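Methionine gamma-lyase (Trichomonas vaginalis, PDB 1PFF) belongs to the Cys/Met metabolism family of pyridoxal phosphate-dependent enzymes and is built as an assembly of four copies of one chain. Local coordinates at residues A[146-155]-A[188-199]; A[257-268]-A[319-330]. One frame throughout, in Å; residues are numbered along the deposited sequence.

In the fold
Reading from the N terminus, the chain first builds the seven-stranded sheet. Contact 1 closes after that sheet is complete, when the loop between strands 138-142 and 156-160 is met by residues 188-199 of helix 183-216, 33 residues beyond residue 155. Contact 2 comes afterwards, joining most of helix 255-263 and the residues that follow it to the last helix, 316-328, across 50 intervening residues that include strands 280-282 and 306-310. The two contacts are in series, neither nested nor crossed, with centres about 28 Å apart. The long helix 183-216 relates them: residues 188-199 hold the loop of the large sheet, while its later residues F213 and L214 pack on the final helix beside the smaller sheet.

Contact 1. Residues A[146-155]-A[188-199]; sequences YINGHTDVVA and LITRGTLTLDMR
The loop that joins strands 138-142 and 156-160 of the large sheet is gripped by R199 of the long helix 183-216, whose guanidinium meets the backbone of Y146 and I147. The side chain bends at chi3 (-63°), which folds its end back along the helix toward the loop. R199 NH1 then gives a nearly straight bond to Y146 O, which lies in the guanidinium plane; the modelled 2.5 Å is probably an underestimate. R199 NH2 reaches I147 O at 3.2 Å from above the carbonyl plane, a less direct approach. Two bonds within the helix fix the rotation of the group: R199 NE to T195 OG1 (2.9 Å) and NH2 to G192 O, which T195 N approaches from the opposite face of the carbonyl. G149 CA rests over the centre of one guanidinium face.

The strand order is that of fold type I pyridoxal phosphate enzymes, and here the helix packs against the loop. At the two glycines the backbones come together, G149 CA lying 4.7 Å from G192 CA. Alongside, water 1 accepts a hydrogen bond from G149 N and donates to N148 OD1 and L188 O, a polar link between loop and helix.

Next to it, I189 pushes its two branches into the loop. I189 CD1 touches both N148 CB (3.4 Å) and V153 CG1 (3.5 Å), the I189 side chain running at about a right angle to that of N148, while I189 CG2 touches I147 CG2 at 3.6 Å. Farther along, L196 CD1 sits 3.4 Å from Y146 O. The Y146 hydroxyl is hydrogen-bonded to S246, I147 packs on I7 of helix 2-11, and D152 forms a salt bridge with R191 of the second subunit, so the loop also faces a subunit interface.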
loop_
_atom_site.group_PDB
_atom_site.type_symbol
_atom_site.label_atom_id
_atom_site.label_comp_id
_atom_site.label_asym_id
_atom_site.label_seq_id
_atom_site.Cartn_x
_atom_site.Cartn_y
_atom_site.Cartn_z
ATOM N N TYR A 146 3.726 18.611 -8.147
ATOM C CA TYR A 146 4.379 18.163 -9.378
ATOM C C TYR A 146 5.208 16.891 -9.257
ATOM O O TYR A 146 5.237 16.080 -10.182
ATOM C CB TYR A 146 5.207 19.297 -9.992
ATOM C CG TYR A 146 4.359 20.483 -10.376
ATOM C CD1 TYR A 146 4.237 21.587 -9.526
ATOM C CD2 TYR A 146 3.640 20.489 -11.578
ATOM C CE1 TYR A 146 3.435 22.680 -9.868
ATOM C CE2 TYR A 146 2.840 21.568 -11.928
ATOM C CZ TYR A 146 2.741 22.662 -11.074
ATOM O OH TYR A 146 1.947 23.731 -11.431
ATOM N N ILE A 147 5.886 16.713 -8.130
ATOM C CA ILE A 147 6.784 15.573 -7.998
ATOM C C ILE A 147 5.983 14.262 -7.987
ATOM O O ILE A 147 6.324 13.329 -8.720
ATOM C CB ILE A 147 7.768 15.748 -6.800
ATOM C CG1 ILE A 147 8.675 16.961 -7.066
ATOM C CG2 ILE A 147 8.640 14.517 -6.628
ATOM C CD1 ILE A 147 9.366 17.519 -5.853
ATOM N N ASN A 148 4.904 14.224 -7.202
ATOM C CA ASN A 148 3.947 13.113 -7.242
ATOM C C ASN A 148 3.150 13.099 -8.546
ATOM O O ASN A 148 2.756 14.149 -9.051
ATOM C CB ASN A 148 2.968 13.181 -6.065
ATOM C CG ASN A 148 2.054 11.959 -5.992
ATOM O OD1 ASN A 148 2.516 10.823 -6.049
ATOM N ND2 ASN A 148 0.754 12.194 -5.876
ATOM N N GLY A 149 2.892 11.904 -9.072
ATOM C CA GLY A 149 2.195 11.766 -10.340
ATOM C C GLY A 149 0.681 11.899 -10.299
ATOM O O GLY A 149 0.031 11.766 -11.337
ATOM N N HIS A 150 0.127 12.171 -9.116
ATOM C CA HIS A 150 -1.324 12.210 -8.894
ATOM C C HIS A 150 -1.653 13.287 -7.839
ATOM O O HIS A 150 -0.814 14.135 -7.541
ATOM C CB HIS A 150 -1.814 10.810 -8.470
ATOM C CG HIS A 150 -3.304 10.630 -8.524
ATOM N ND1 HIS A 150 -4.009 10.550 -9.721
ATOM C CD2 HIS A 150 -4.219 10.502 -7.523
ATOM C CE1 HIS A 150 -5.295 10.389 -9.455
ATOM N NE2 HIS A 150 -5.448 10.357 -8.128
ATOM N N THR A 151 -2.866 13.256 -7.290
ATOM C CA THR A 151 -3.297 14.206 -6.255
ATOM C C THR A 151 -3.586 13.528 -4.904
ATOM O O THR A 151 -4.228 14.121 -4.029
ATOM C CB THR A 151 -4.565 14.968 -6.720
ATOM O OG1 THR A 151 -5.542 14.033 -7.194
ATOM C CG2 THR A 151 -4.275 15.835 -7.939
ATOM N N ASP A 152 -3.111 12.294 -4.736
ATOM C CA ASP A 152 -3.481 11.459 -3.592
ATOM C C ASP A 152 -2.416 11.372 -2.489
ATOM O O ASP A 152 -2.546 10.572 -1.555
ATOM C CB ASP A 152 -3.827 10.047 -4.079
ATOM C CG ASP A 152 -2.650 9.357 -4.764
ATOM O OD1 ASP A 152 -1.780 10.051 -5.329
ATOM O OD2 ASP A 152 -2.511 8.120 -4.789
ATOM N N VAL A 153 -1.364 12.179 -2.601
ATOM C CA VAL A 153 -0.266 12.141 -1.635
ATOM C C VAL A 153 -0.019 13.517 -1.022
ATOM O O VAL A 153 -0.100 14.534 -1.707
ATOM C CB VAL A 153 1.051 11.613 -2.279
ATOM C CG1 VAL A 153 2.251 11.944 -1.416
ATOM C CG2 VAL A 153 0.984 10.113 -2.529
ATOM N N VAL A 154 0.274 13.523 0.277
ATOM C CA VAL A 154 0.797 14.693 0.977
ATOM C C VAL A 154 2.219 14.354 1.408
ATOM O O VAL A 154 2.453 13.340 2.079
ATOM C CB VAL A 154 -0.046 15.071 2.212
ATOM C CG1 VAL A 154 0.161 16.544 2.575
ATOM C CG2 VAL A 154 -1.516 14.782 1.968
ATOM N N ALA A 155 3.167 15.186 0.988
ATOM C CA ALA A 155 4.583 14.965 1.266
ATOM C C ALA A 155 5.350 16.245 0.975
ATOM O O ALA A 155 4.895 17.085 0.197
ATOM C CB ALA A 155 5.135 13.829 0.411
ATOM N N LEU A 188 5.532 5.960 -3.765
ATOM C CA LEU A 188 4.750 6.601 -4.825
ATOM C C LEU A 188 5.416 7.850 -5.392
ATOM O O LEU A 188 5.392 8.072 -6.606
ATOM C CB LEU A 188 3.339 6.948 -4.328
ATOM C CG LEU A 188 2.326 5.803 -4.216
ATOM C CD1 LEU A 188 0.984 6.293 -3.667
ATOM C CD2 LEU A 188 2.143 5.092 -5.561
ATOM N N ILE A 189 6.009 8.663 -4.517
ATOM C CA ILE A 189 6.723 9.862 -4.960
ATOM C C ILE A 189 7.937 9.472 -5.796
ATOM O O ILE A 189 8.194 10.084 -6.840
ATOM C CB ILE A 189 7.157 10.746 -3.757
ATOM C CG1 ILE A 189 5.955 11.151 -2.895
ATOM C CG2 ILE A 189 7.907 11.989 -4.233
ATOM C CD1 ILE A 189 4.911 11.952 -3.614
ATOM N N THR A 190 8.673 8.459 -5.327
ATOM C CA THR A 190 9.838 7.925 -6.037
ATOM C C THR A 190 9.469 7.489 -7.460
ATOM O O THR A 190 10.219 7.735 -8.396
ATOM C CB THR A 190 10.477 6.743 -5.248
ATOM O OG1 THR A 190 11.059 7.237 -4.035
ATOM C CG2 THR A 190 11.680 6.158 -5.991
ATOM N N ARG A 191 8.312 6.849 -7.604
ATOM C CA ARG A 191 7.809 6.431 -8.915
ATOM C C ARG A 191 7.396 7.648 -9.746
ATOM O O ARG A 191 7.593 7.677 -10.970
ATOM C CB ARG A 191 6.637 5.465 -8.759
ATOM C CG ARG A 191 6.993 4.123 -8.096
ATOM C CD ARG A 191 8.268 3.450 -8.624
ATOM N NE ARG A 191 8.066 2.815 -9.931
ATOM C CZ ARG A 191 8.960 2.039 -10.547
ATOM N NH1 ARG A 191 10.136 1.780 -9.988
ATOM N NH2 ARG A 191 8.678 1.521 -11.731
ATOM N N GLY A 192 6.833 8.645 -9.069
ATOM C CA GLY A 192 6.504 9.921 -9.672
ATOM C C GLY A 192 7.659 10.620 -10.361
ATOM O O GLY A 192 7.441 11.282 -11.366
ATOM N N THR A 193 8.887 10.468 -9.853
ATOM C CA THR A 193 10.046 11.149 -10.451
ATOM C C THR A 193 10.318 10.681 -11.871
ATOM O O THR A 193 10.942 11.394 -12.645
ATOM C CB THR A 193 11.339 10.986 -9.609
ATOM O OG1 THR A 193 11.712 9.602 -9.551
ATOM C CG2 THR A 193 11.114 11.414 -8.142
ATOM N N LEU A 194 9.837 9.483 -12.202
ATOM C CA LEU A 194 10.028 8.903 -13.529
ATOM C C LEU A 194 9.207 9.591 -14.628
ATOM O O LEU A 194 9.515 9.439 -15.817
ATOM C CB LEU A 194 9.707 7.399 -13.500
ATOM C CG LEU A 194 10.566 6.503 -12.598
ATOM C CD1 LEU A 194 9.912 5.132 -12.430
ATOM C CD2 LEU A 194 11.984 6.334 -13.166
ATOM N N THR A 195 8.157 10.318 -14.232
ATOM C CA THR A 195 7.308 11.055 -15.179
ATOM C C THR A 195 7.329 12.555 -14.900
ATOM O O THR A 195 6.608 13.320 -15.533
ATOM C CB THR A 195 5.851 10.556 -15.155
ATOM O OG1 THR A 195 5.306 10.681 -13.830
ATOM C CG2 THR A 195 5.767 9.062 -15.489
ATOM N N LEU A 196 8.155 12.969 -13.949
ATOM C CA LEU A 196 8.195 14.370 -13.533
ATOM C C LEU A 196 8.601 15.316 -14.677
ATOM O O LEU A 196 7.933 16.321 -14.925
ATOM C CB LEU A 196 9.113 14.519 -12.317
ATOM C CG LEU A 196 9.525 15.926 -11.865
ATOM C CD1 LEU A 196 8.378 16.693 -11.264
ATOM C CD2 LEU A 196 10.695 15.821 -10.892
ATOM N N ASP A 197 9.674 14.976 -15.385
ATOM C CA ASP A 197 10.133 15.774 -16.522
ATOM C C ASP A 197 9.016 15.980 -17.549
ATOM O O ASP A 197 8.735 17.110 -17.968
ATOM C CB ASP A 197 11.348 15.091 -17.164
ATOM C CG ASP A 197 11.942 15.893 -18.312
ATOM O OD1 ASP A 197 11.529 15.678 -19.470
ATOM O OD2 ASP A 197 12.852 16.725 -18.152
ATOM N N MET A 198 8.371 14.876 -17.922
ATOM C CA MET A 198 7.267 14.878 -18.874
ATOM C C MET A 198 6.097 15.759 -18.416
ATOM O O MET A 198 5.609 16.595 -19.172
ATOM C CB MET A 198 6.811 13.427 -19.096
ATOM C CG MET A 198 5.594 13.230 -19.978
ATOM S SD MET A 198 4.952 11.551 -19.658
ATOM C CE MET A 198 3.912 11.827 -18.269
ATOM N N ARG A 199 5.650 15.565 -17.181
ATOM C CA ARG A 199 4.464 16.262 -16.673
ATOM C C ARG A 199 4.700 17.765 -16.498
ATOM O O ARG A 199 3.825 18.583 -16.808
ATOM C CB ARG A 199 4.010 15.626 -15.352
ATOM C CG ARG A 199 3.178 14.331 -15.540
ATOM C CD ARG A 199 2.739 13.631 -14.242
ATOM N NE ARG A 199 3.873 13.153 -13.442
ATOM C CZ ARG A 199 4.397 13.819 -12.411
ATOM N NH1 ARG A 199 3.894 15.002 -12.058
ATOM N NH2 ARG A 199 5.420 13.308 -11.740
HETATM O O HOH W 1 3.050 9.013 -8.344
#

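Contact 2. Residues A[257-268]-A[319-330]; sequences KAKKVLDNCHVV and IIDDLKQALDLV
A chi1 of -168° turns the carboxylate of D322 off helix 316-328 and up to the backbone of the turn at H266 and V268. H266 N makes a bifurcated hydrogen bond to OD1 and OD2 of D322, using the syn lone pair of each. V268 N meets D322 OD2 nearly end-on along the C-O bond, at 2.8 Å and 167°, so the hydrogen bonds of this acid to the turn are made with backbone N-H groups.

N264 is placed by its own chi1 of -79°, which lets N264 ND2 bond back to K260 O at 3.0 Å while L329 CD1 presses against N264 CG (3.4 Å), the two side chains at about a right angle. A326 CB fits against the end of helix 255-263, 3.5 Å from V261 O and 3.7 Å from N264 CB. V261 CG2 touches L327 CD2 at 3.9 Å, and V330 CG2 lies against K257 CB. At the outer margin water 2 bridges K260 NZ and L329 O.

The two helices run in broadly opposed directions, strongly inclined to each other. On the inner side V268 and L323 pack on I281 and L309, from strands 280-282 and 306-310, while L323 meets F213 and L327 meets L214 of helix 183-216.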
loop_
_atom_site.group_PDB
_atom_site.type_symbol
_atom_site.label_atom_id
_atom_site.label_comp_id
_atom_site.label_asym_id
_atom_site.label_seq_id
_atom_site.Cartn_x
_atom_site.Cartn_y
_atom_site.Cartn_z
ATOM N N LYS A 257 -18.864 37.618 -12.251
ATOM C CA LYS A 257 -18.384 37.138 -13.557
ATOM C C LYS A 257 -17.479 35.911 -13.416
ATOM O O LYS A 257 -17.571 34.970 -14.204
ATOM C CB LYS A 257 -17.667 38.262 -14.314
ATOM C CG LYS A 257 -18.620 39.325 -14.865
ATOM C CD LYS A 257 -18.001 40.082 -16.041
ATOM C CE LYS A 257 -18.809 41.317 -16.419
ATOM N NZ LYS A 257 -20.211 40.986 -16.808
ATOM N N ALA A 258 -16.612 35.924 -12.402
ATOM C CA ALA A 258 -15.774 34.767 -12.090
ATOM C C ALA A 258 -16.615 33.524 -11.784
ATOM O O ALA A 258 -16.343 32.456 -12.313
ATOM C CB ALA A 258 -14.815 35.081 -10.943
ATOM N N LYS A 259 -17.646 33.680 -10.956
ATOM C CA LYS A 259 -18.537 32.570 -10.607
ATOM C C LYS A 259 -19.214 31.965 -11.837
ATOM O O LYS A 259 -19.325 30.743 -11.949
ATOM C CB LYS A 259 -19.603 33.024 -9.602
ATOM C CG LYS A 259 -19.160 32.967 -8.137
ATOM C CD LYS A 259 -19.595 31.659 -7.462
ATOM C CE LYS A 259 -18.657 31.291 -6.309
ATOM N NZ LYS A 259 -18.026 29.946 -6.481
ATOM N N LYS A 260 -19.668 32.823 -12.751
ATOM C CA LYS A 260 -20.312 32.366 -13.988
ATOM C C LYS A 260 -19.335 31.593 -14.869
ATOM O O LYS A 260 -19.688 30.551 -15.416
ATOM C CB LYS A 260 -20.913 33.539 -14.773
ATOM C CG LYS A 260 -21.881 33.116 -15.888
ATOM C CD LYS A 260 -22.541 34.321 -16.554
ATOM C CE LYS A 260 -23.283 33.901 -17.830
ATOM N NZ LYS A 260 -24.329 34.904 -18.226
ATOM N N VAL A 261 -18.116 32.123 -15.013
ATOM C CA VAL A 261 -17.059 31.433 -15.757
ATOM C C VAL A 261 -16.796 30.049 -15.151
ATOM O O VAL A 261 -16.849 29.039 -15.859
ATOM C CB VAL A 261 -15.751 32.273 -15.844
ATOM C CG1 VAL A 261 -14.560 31.425 -16.355
ATOM C CG2 VAL A 261 -15.961 33.479 -16.740
ATOM N N LEU A 262 -16.544 30.008 -13.843
ATOM C CA LEU A 262 -16.209 28.754 -13.167
ATOM C C LEU A 262 -17.349 27.739 -13.218
ATOM O O LEU A 262 -17.103 26.531 -13.251
ATOM C CB LEU A 262 -15.765 28.987 -11.715
ATOM C CG LEU A 262 -14.408 29.656 -11.426
ATOM C CD1 LEU A 262 -13.739 29.049 -10.192
ATOM C CD2 LEU A 262 -13.463 29.628 -12.614
ATOM N N ASP A 263 -18.590 28.232 -13.235
ATOM C CA ASP A 263 -19.757 27.359 -13.396
ATOM C C ASP A 263 -19.776 26.669 -14.768
ATOM O O ASP A 263 -20.475 25.672 -14.960
ATOM C CB ASP A 263 -21.064 28.135 -13.155
ATOM C CG ASP A 263 -21.369 28.345 -11.664
ATOM O OD1 ASP A 263 -20.901 27.555 -10.819
ATOM O OD2 ASP A 263 -22.077 29.276 -11.232
ATOM N N ASN A 264 -18.998 27.203 -15.712
ATOM C CA ASN A 264 -18.956 26.687 -17.077
ATOM C C ASN A 264 -17.646 26.019 -17.505
ATOM O O ASN A 264 -17.421 25.787 -18.694
ATOM C CB ASN A 264 -19.346 27.783 -18.058
ATOM C CG ASN A 264 -20.834 27.987 -18.107
ATOM O OD1 ASN A 264 -21.540 27.281 -18.826
ATOM N ND2 ASN A 264 -21.331 28.929 -17.313
ATOM N N CYS A 265 -16.792 25.714 -16.533
ATOM C CA CYS A 265 -15.607 24.906 -16.785
ATOM C C CYS A 265 -15.965 23.433 -16.624
ATOM O O CYS A 265 -16.568 23.030 -15.628
ATOM C CB CYS A 265 -14.470 25.305 -15.851
ATOM S SG CYS A 265 -13.879 26.991 -16.135
ATOM N N HIS A 266 -15.592 22.639 -17.619
ATOM C CA HIS A 266 -15.940 21.229 -17.657
ATOM C C HIS A 266 -14.671 20.374 -17.600
ATOM O O HIS A 266 -14.462 19.637 -16.630
ATOM C CB HIS A 266 -16.801 20.928 -18.896
ATOM C CG HIS A 266 -18.006 21.818 -19.025
ATOM N ND1 HIS A 266 -19.261 21.447 -18.589
ATOM C CD2 HIS A 266 -18.145 23.065 -19.537
ATOM C CE1 HIS A 266 -20.120 22.422 -18.826
ATOM N NE2 HIS A 266 -19.468 23.417 -19.401
ATOM N N VAL A 267 -13.819 20.504 -18.618
ATOM C CA VAL A 267 -12.550 19.771 -18.704
ATOM C C VAL A 267 -11.588 20.249 -17.614
ATOM O O VAL A 267 -10.902 19.450 -16.964
ATOM C CB VAL A 267 -11.917 19.934 -20.109
ATOM C CG1 VAL A 267 -10.490 19.396 -20.151
ATOM C CG2 VAL A 267 -12.779 19.251 -21.151
ATOM N N VAL A 268 -11.548 21.563 -17.425
ATOM C CA VAL A 268 -10.873 22.160 -16.281
ATOM C C VAL A 268 -11.824 22.071 -15.068
ATOM O O VAL A 268 -12.927 22.614 -15.098
ATOM C CB VAL A 268 -10.496 23.625 -16.591
ATOM C CG1 VAL A 268 -9.727 24.239 -15.445
ATOM C CG2 VAL A 268 -9.688 23.708 -17.886
ATOM N N ILE A 319 -8.338 22.211 -23.507
ATOM C CA ILE A 319 -8.304 23.158 -22.402
ATOM C C ILE A 319 -8.781 24.514 -22.902
ATOM O O ILE A 319 -9.647 25.125 -22.285
ATOM C CB ILE A 319 -6.880 23.264 -21.794
ATOM C CG1 ILE A 319 -6.389 21.891 -21.301
ATOM C CG2 ILE A 319 -6.848 24.306 -20.673
ATOM C CD1 ILE A 319 -4.915 21.886 -20.831
ATOM N N ILE A 320 -8.224 24.967 -24.027
ATOM C CA ILE A 320 -8.604 26.256 -24.605
ATOM C C ILE A 320 -10.095 26.269 -24.974
ATOM O O ILE A 320 -10.799 27.233 -24.674
ATOM C CB ILE A 320 -7.680 26.639 -25.807
ATOM C CG1 ILE A 320 -6.261 26.962 -25.294
ATOM C CG2 ILE A 320 -8.226 27.853 -26.561
ATOM C CD1 ILE A 320 -5.189 27.058 -26.396
ATOM N N ASP A 321 -10.572 25.190 -25.588
ATOM C CA ASP A 321 -11.991 25.076 -25.960
ATOM C C ASP A 321 -12.922 25.290 -24.764
ATOM O O ASP A 321 -13.901 26.029 -24.858
ATOM C CB ASP A 321 -12.276 23.715 -26.625
ATOM C CG ASP A 321 -11.719 23.626 -28.035
ATOM O OD1 ASP A 321 -11.279 24.668 -28.572
ATOM O OD2 ASP A 321 -11.666 22.556 -28.690
ATOM N N ASP A 322 -12.595 24.651 -23.644
ATOM C CA ASP A 322 -13.369 24.733 -22.402
ATOM C C ASP A 322 -13.444 26.166 -21.877
ATOM O O ASP A 322 -14.528 26.674 -21.564
ATOM C CB ASP A 322 -12.726 23.822 -21.352
ATOM C CG ASP A 322 -13.592 23.611 -20.119
ATOM O OD1 ASP A 322 -14.818 23.804 -20.180
ATOM O OD2 ASP A 322 -13.117 23.228 -19.029
ATOM N N LEU A 323 -12.285 26.815 -21.791
ATOM C CA LEU A 323 -12.211 28.160 -21.240
ATOM C C LEU A 323 -12.888 29.184 -22.145
ATOM O O LEU A 323 -13.554 30.096 -21.658
ATOM C CB LEU A 323 -10.754 28.552 -20.974
ATOM C CG LEU A 323 -10.036 27.777 -19.865
ATOM C CD1 LEU A 323 -8.546 28.062 -19.921
ATOM C CD2 LEU A 323 -10.590 28.106 -18.475
ATOM N N LYS A 324 -12.720 29.020 -23.456
ATOM C CA LYS A 324 -13.303 29.930 -24.436
ATOM C C LYS A 324 -14.827 29.963 -24.326
ATOM O O LYS A 324 -15.425 31.036 -24.317
ATOM C CB LYS A 324 -12.879 29.540 -25.856
ATOM C CG LYS A 324 -13.199 30.588 -26.908
ATOM C CD LYS A 324 -13.193 29.995 -28.307
ATOM C CE LYS A 324 -13.192 31.081 -29.377
ATOM N NZ LYS A 324 -13.132 32.469 -28.811
ATOM N N GLN A 325 -15.437 28.783 -24.229
ATOM C CA GLN A 325 -16.879 28.652 -24.056
ATOM C C GLN A 325 -17.360 29.344 -22.773
ATOM O O GLN A 325 -18.368 30.067 -22.787
ATOM C CB GLN A 325 -17.273 27.168 -24.074
ATOM C CG GLN A 325 -18.763 26.902 -23.871
ATOM C CD GLN A 325 -19.163 26.851 -22.394
ATOM O OE1 GLN A 325 -18.403 26.368 -21.553
ATOM N NE2 GLN A 325 -20.350 27.345 -22.086
ATOM N N ALA A 326 -16.631 29.127 -21.679
ATOM C CA ALA A 326 -16.961 29.717 -20.380
ATOM C C ALA A 326 -16.821 31.243 -20.376
ATOM O O ALA A 326 -17.724 31.964 -19.933
ATOM C CB ALA A 326 -16.092 29.096 -19.287
ATOM N N LEU A 327 -15.684 31.723 -20.874
ATOM C CA LEU A 327 -15.387 33.150 -20.907
ATOM C C LEU A 327 -16.296 33.929 -21.856
ATOM O O LEU A 327 -16.675 35.054 -21.543
ATOM C CB LEU A 327 -13.913 33.383 -21.250
ATOM C CG LEU A 327 -12.945 32.901 -20.164
ATOM C CD1 LEU A 327 -11.583 32.602 -20.757
ATOM C CD2 LEU A 327 -12.845 33.895 -19.000
ATOM N N ASP A 328 -16.654 33.331 -22.997
ATOM C CA ASP A 328 -17.558 33.981 -23.961
ATOM C C ASP A 328 -18.914 34.347 -23.350
ATOM O O ASP A 328 -19.551 35.295 -23.788
ATOM C CB ASP A 328 -17.789 33.109 -25.204
ATOM C CG ASP A 328 -16.618 33.134 -26.184
ATOM O OD1 ASP A 328 -15.699 33.968 -26.039
ATOM O OD2 ASP A 328 -16.538 32.346 -27.146
ATOM N N LEU A 329 -19.346 33.596 -22.340
ATOM C CA LEU A 329 -20.637 33.829 -21.690
ATOM C C LEU A 329 -20.658 35.091 -20.836
ATOM O O LEU A 329 -21.723 35.618 -20.511
ATOM C CB LEU A 329 -21.022 32.633 -20.825
ATOM C CG LEU A 329 -21.410 31.332 -21.530
ATOM C CD1 LEU A 329 -21.664 30.265 -20.489
ATOM C CD2 LEU A 329 -22.627 31.492 -22.439
ATOM N N VAL A 330 -19.475 35.568 -20.476
ATOM C CA VAL A 330 -19.341 36.696 -19.566
ATOM C C VAL A 330 -19.011 37.979 -20.349
ATOM O O VAL A 330 -18.800 39.056 -19.778
ATOM C CB VAL A 330 -18.361 36.310 -18.410
ATOM C CG1 VAL A 330 -17.109 37.173 -18.354
ATOM C CG2 VAL A 330 -19.106 36.246 -17.085
HETATM O O HOH W 2 -24.638 34.699 -20.931
#